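Local coordinates for protein amidase (Bacillus anthracis, PDB 5EWQ) that probably hydrolyses carboxylic acid amides to the acid and ammonia, as a member of the amidase signature family, at residues V139-I144 / Q378-V383; K384-E388 / I408-E412. All coordinates share one frame; numbering follows the deposited sequence.

Contact 1. Residues V139-I144 / Q378-V383; sequences VLKDWI and QKNVPV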
# COMPACT_ATOMS: atom_id res chain seq x y z
N VAL A 139 -14.86 15.93 -2.17
CA VAL A 139 -15.84 16.04 -3.25
C VAL A 139 -16.41 14.67 -3.64
O VAL A 139 -17.55 14.57 -4.11
CB VAL A 139 -15.22 16.73 -4.49
CG1 VAL A 139 -14.09 15.89 -5.07
CG2 VAL A 139 -16.28 17.02 -5.54
N LEU A 140 -15.63 13.62 -3.42
CA LEU A 140 -16.06 12.27 -3.77
C LEU A 140 -16.33 11.42 -2.53
O LEU A 140 -16.42 10.20 -2.61
CB LEU A 140 -15.01 11.58 -4.64
CG LEU A 140 -14.75 12.13 -6.04
CD1 LEU A 140 -13.51 11.50 -6.64
CD2 LEU A 140 -15.96 11.89 -6.93
N LYS A 141 -16.47 12.08 -1.38
CA LYS A 141 -16.59 11.39 -0.10
C LYS A 141 -17.81 10.47 -0.01
O LYS A 141 -17.85 9.55 0.81
CB LYS A 141 -16.63 12.40 1.05
CG LYS A 141 -17.92 13.20 1.14
CD LYS A 141 -17.84 14.24 2.25
CE LYS A 141 -19.14 15.02 2.37
NZ LYS A 141 -20.29 14.14 2.72
N ASP A 142 -18.81 10.72 -0.85
CA ASP A 142 -20.05 9.96 -0.79
C ASP A 142 -20.36 9.23 -2.10
O ASP A 142 -21.42 8.62 -2.23
CB ASP A 142 -21.22 10.88 -0.42
CG ASP A 142 -21.09 11.45 0.97
OD1 ASP A 142 -20.65 10.72 1.88
OD2 ASP A 142 -21.42 12.64 1.16
N TRP A 143 -19.45 9.30 -3.06
CA TRP A 143 -19.67 8.65 -4.35
C TRP A 143 -19.35 7.16 -4.30
O TRP A 143 -18.20 6.77 -4.12
CB TRP A 143 -18.85 9.31 -5.45
CG TRP A 143 -18.97 8.57 -6.76
CD1 TRP A 143 -20.07 8.51 -7.56
CD2 TRP A 143 -17.95 7.80 -7.41
NE1 TRP A 143 -19.80 7.74 -8.67
CE2 TRP A 143 -18.51 7.29 -8.60
CE3 TRP A 143 -16.63 7.48 -7.10
CZ2 TRP A 143 -17.79 6.49 -9.48
CZ3 TRP A 143 -15.91 6.68 -7.98
CH2 TRP A 143 -16.50 6.19 -9.15
N ILE A 144 -20.38 6.34 -4.48
CA ILE A 144 -20.21 4.89 -4.55
C ILE A 144 -20.13 4.42 -6.00
O ILE A 144 -21.05 4.64 -6.78
CB ILE A 144 -21.36 4.15 -3.83
CG1 ILE A 144 -21.45 4.60 -2.37
CG2 ILE A 144 -21.16 2.65 -3.93
CD1 ILE A 144 -22.56 3.93 -1.59
N GLN A 378 -17.71 6.96 -15.48
CA GLN A 378 -18.61 6.75 -14.36
C GLN A 378 -20.01 7.26 -14.67
O GLN A 378 -20.19 8.18 -15.48
CB GLN A 378 -18.06 7.42 -13.10
CG GLN A 378 -16.60 7.09 -12.82
CD GLN A 378 -16.33 5.59 -12.79
OE1 GLN A 378 -17.11 4.82 -12.23
NE2 GLN A 378 -15.23 5.18 -13.41
N LYS A 379 -21.01 6.67 -14.02
CA LYS A 379 -22.41 6.97 -14.31
C LYS A 379 -22.96 8.13 -13.49
O LYS A 379 -23.44 9.12 -14.04
CB LYS A 379 -23.27 5.72 -14.09
N ASN A 380 -22.89 8.00 -12.17
CA ASN A 380 -23.46 9.00 -11.27
C ASN A 380 -22.42 9.68 -10.39
O ASN A 380 -22.61 9.82 -9.18
CB ASN A 380 -24.55 8.37 -10.40
CG ASN A 380 -24.09 7.09 -9.73
OD1 ASN A 380 -22.89 6.82 -9.64
ND2 ASN A 380 -25.04 6.31 -9.24
N VAL A 381 -21.31 10.10 -10.99
CA VAL A 381 -20.25 10.78 -10.26
C VAL A 381 -20.57 12.28 -10.14
O VAL A 381 -20.98 12.91 -11.12
CB VAL A 381 -18.88 10.56 -10.95
CG1 VAL A 381 -18.92 11.00 -12.42
CG2 VAL A 381 -17.76 11.27 -10.20
N PRO A 382 -20.41 12.84 -8.93
CA PRO A 382 -20.73 14.25 -8.68
C PRO A 382 -19.81 15.24 -9.40
O PRO A 382 -20.02 16.45 -9.29
CB PRO A 382 -20.59 14.38 -7.16
CG PRO A 382 -19.67 13.27 -6.77
CD PRO A 382 -20.01 12.15 -7.70
N VAL A 383 -18.80 14.74 -10.11
CA VAL A 383 -17.86 15.58 -10.83
C VAL A 383 -17.38 14.89 -12.11
O VAL A 383 -17.06 13.70 -12.09
CB VAL A 383 -16.64 15.94 -9.94
CG1 VAL A 383 -15.38 16.10 -10.78
CG2 VAL A 383 -16.91 17.20 -9.14
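W143 lies across V381 and P382 with the edge of its indole turned toward Q378 and N380. It closes a type I beta turn, L140 to W143, in a loop of this amidase-family fold; the turn packs on the irregular link between helices 360-377 and 386-394. W143 has CG anti to the backbone N (chi1 175°), which turns the indole toward the link, where it crosses V381 obliquely. V381 CB sits over one face, 4.1 Å from the five-membered ring's centroid, a CH-pi contact displaced toward the ring's rim. P382 CD approaches W143 CD1 obliquely at 3.6 Å. Beyond the six-membered ring, Q378 bends at chi2 (-53°) and brings OE1 to 3.3 Å from W143 CZ2, in the ring plane, with its amide nearly perpendicular to the indole. The other end of that amide is occupied too, as Q378 NE2 bonds Y374 O.

At and just before the start of the turn the side-chain contacts are apolar. L140 CD2 meets V381 CG2 at 3.8 Å and also touches the P382 ring, while F375 of helix 360-377 packs against L140, V381 and V383. V139 and V383 approach at about a right angle through their CG2 methyls, and F392 of helix 386-394 adjoins V139.

Polar pairing across the contact is slight. N380 is exposed and poorly ordered, with its amide plane almost square to the indole. Its carbonyl O lies near the ring plane beside W143 CD1, and the indole N-H makes one weak, bent hydrogen bond, W143 NE1 to N380 OD1, 3.4 Å with an N-H...O angle of 138°.

Contact 2. Residues K384-E388 / I408-E412; sequences KSLKE and IEASE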
# COMPACT_ATOMS: atom_id res chain seq x y z
N LYS A 384 -17.34 15.63 -13.21
CA LYS A 384 -16.93 15.05 -14.48
C LYS A 384 -15.66 15.68 -15.06
O LYS A 384 -15.29 15.39 -16.20
CB LYS A 384 -18.06 15.15 -15.50
CG LYS A 384 -19.24 14.24 -15.20
CD LYS A 384 -20.12 14.05 -16.42
CE LYS A 384 -21.21 13.03 -16.16
NZ LYS A 384 -20.65 11.71 -15.76
N SER A 385 -15.00 16.53 -14.28
CA SER A 385 -13.76 17.15 -14.73
C SER A 385 -12.95 17.71 -13.57
O SER A 385 -13.48 18.00 -12.50
CB SER A 385 -14.04 18.26 -15.74
OG SER A 385 -14.72 19.34 -15.14
N LEU A 386 -11.65 17.88 -13.79
CA LEU A 386 -10.76 18.45 -12.79
C LEU A 386 -11.08 19.92 -12.54
O LEU A 386 -10.84 20.45 -11.46
CB LEU A 386 -9.29 18.29 -13.22
CG LEU A 386 -8.21 18.73 -12.24
CD1 LEU A 386 -8.39 18.05 -10.89
CD2 LEU A 386 -6.83 18.44 -12.81
N LYS A 387 -11.65 20.57 -13.56
CA LYS A 387 -12.05 21.97 -13.45
C LYS A 387 -13.15 22.16 -12.42
O LYS A 387 -13.15 23.14 -11.68
CB LYS A 387 -12.51 22.49 -14.81
CG LYS A 387 -11.67 23.63 -15.36
CD LYS A 387 -12.32 24.26 -16.59
CE LYS A 387 -12.61 23.22 -17.66
NZ LYS A 387 -13.30 23.82 -18.83
N GLU A 388 -14.09 21.22 -12.38
CA GLU A 388 -15.21 21.31 -11.45
C GLU A 388 -14.77 21.07 -10.01
O GLU A 388 -15.33 21.63 -9.07
CB GLU A 388 -16.30 20.32 -11.85
CG GLU A 388 -16.92 20.61 -13.20
CD GLU A 388 -17.90 19.53 -13.65
OE1 GLU A 388 -18.31 19.56 -14.83
OE2 GLU A 388 -18.25 18.66 -12.83
N ILE A 408 -3.08 20.33 -8.50
CA ILE A 408 -4.15 20.00 -9.43
C ILE A 408 -4.55 21.22 -10.25
O ILE A 408 -5.14 21.10 -11.32
CB ILE A 408 -5.39 19.44 -8.70
CG1 ILE A 408 -6.07 20.51 -7.86
CG2 ILE A 408 -5.01 18.24 -7.84
CD1 ILE A 408 -7.33 20.04 -7.17
N GLU A 409 -4.21 22.40 -9.74
CA GLU A 409 -4.42 23.64 -10.48
C GLU A 409 -3.39 23.76 -11.60
O GLU A 409 -3.70 24.22 -12.69
CB GLU A 409 -4.35 24.86 -9.56
CG GLU A 409 -5.62 25.11 -8.76
CD GLU A 409 -5.48 26.29 -7.81
OE1 GLU A 409 -4.34 26.57 -7.38
OE2 GLU A 409 -6.50 26.92 -7.50
N ALA A 410 -2.16 23.33 -11.30
CA ALA A 410 -1.08 23.37 -12.28
C ALA A 410 -1.31 22.36 -13.39
O ALA A 410 -0.97 22.60 -14.55
CB ALA A 410 0.25 23.11 -11.59
N SER A 411 -1.90 21.22 -13.04
CA SER A 411 -2.18 20.17 -14.01
C SER A 411 -3.30 20.58 -14.96
O SER A 411 -3.31 20.19 -16.13
CB SER A 411 -2.54 18.86 -13.29
OG SER A 411 -2.77 17.82 -14.22
N GLU A 412 -4.24 21.36 -14.45
CA GLU A 412 -5.37 21.83 -15.24
C GLU A 412 -4.93 22.83 -16.31
O GLU A 412 -5.37 22.76 -17.46
CB GLU A 412 -6.43 22.46 -14.34
CG GLU A 412 -7.54 23.19 -15.08
CD GLU A 412 -8.39 22.26 -15.93
OE1 GLU A 412 -8.50 21.06 -15.58
OE2 GLU A 412 -8.94 22.72 -16.95
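L386 and K387, in the first turn of helix 386-394, pack against I408 and E412 of the short helix 406-412, a helix-to-helix contact carried by few side chains. The apolar part centres on L386. A near-trans chi1 (-176°) sends its isobutyl group to the neighbouring helix, where CD1 meets I408 CB at 4.0 Å. F367 of helix 360-377 touches L386, I408 and S411, so a third helix covers this patch.

Among van der Waals contacts with polar atoms, E412 is the main contributor. Bent at chi2 (65°), it lays its carboxylate beside the opposing helix start: OE1 is 3.7 Å from L386 CB, and OE2 is 3.3 Å from K387 CG. L386 CD2 likewise rests 3.5 Å from the carbonyl oxygen I408 O.

Hydrogen bonds here shape the helix start itself. S385 is the N-cap, its OG accepting weakly from E388 N. E388 reaches back so that OE2 takes K384 N at 3.2 Å, from above the carboxylate plane, and L386 N bonds N372 OD1. On the facing helix, S411 OG bonds E364 O of helix 360-377.

K387 NZ and E412 OE2 remain 4.9 Å apart, too far for a salt bridge. Their opposite charges, and the amino-terminal end of helix 386-394 near the E412 carboxylate, probably give a mild, long-range attraction that supplements the aliphatic packing.

In the fold
The two contacts follow one another along the chain: residues 378-383 complete contact 1, and residues 384-388 open contact 2 directly after them. Their centres lie about 16 Å apart, about 23 and 26 Å from the centre of the chain and on the same side of it. Helix 360-377 serves both, with F375 beside contact 1 and F367 beside contact 2; helix 386-394 flanks contact 1 and supplies one side of contact 2. At the junction K384 NZ packs near Q378 O, and V383 CA lies against the E388 carboxylate. The link thus meets the loop before helix 150-155, far away in sequence, while the helix that follows it packs locally on helix 406-412.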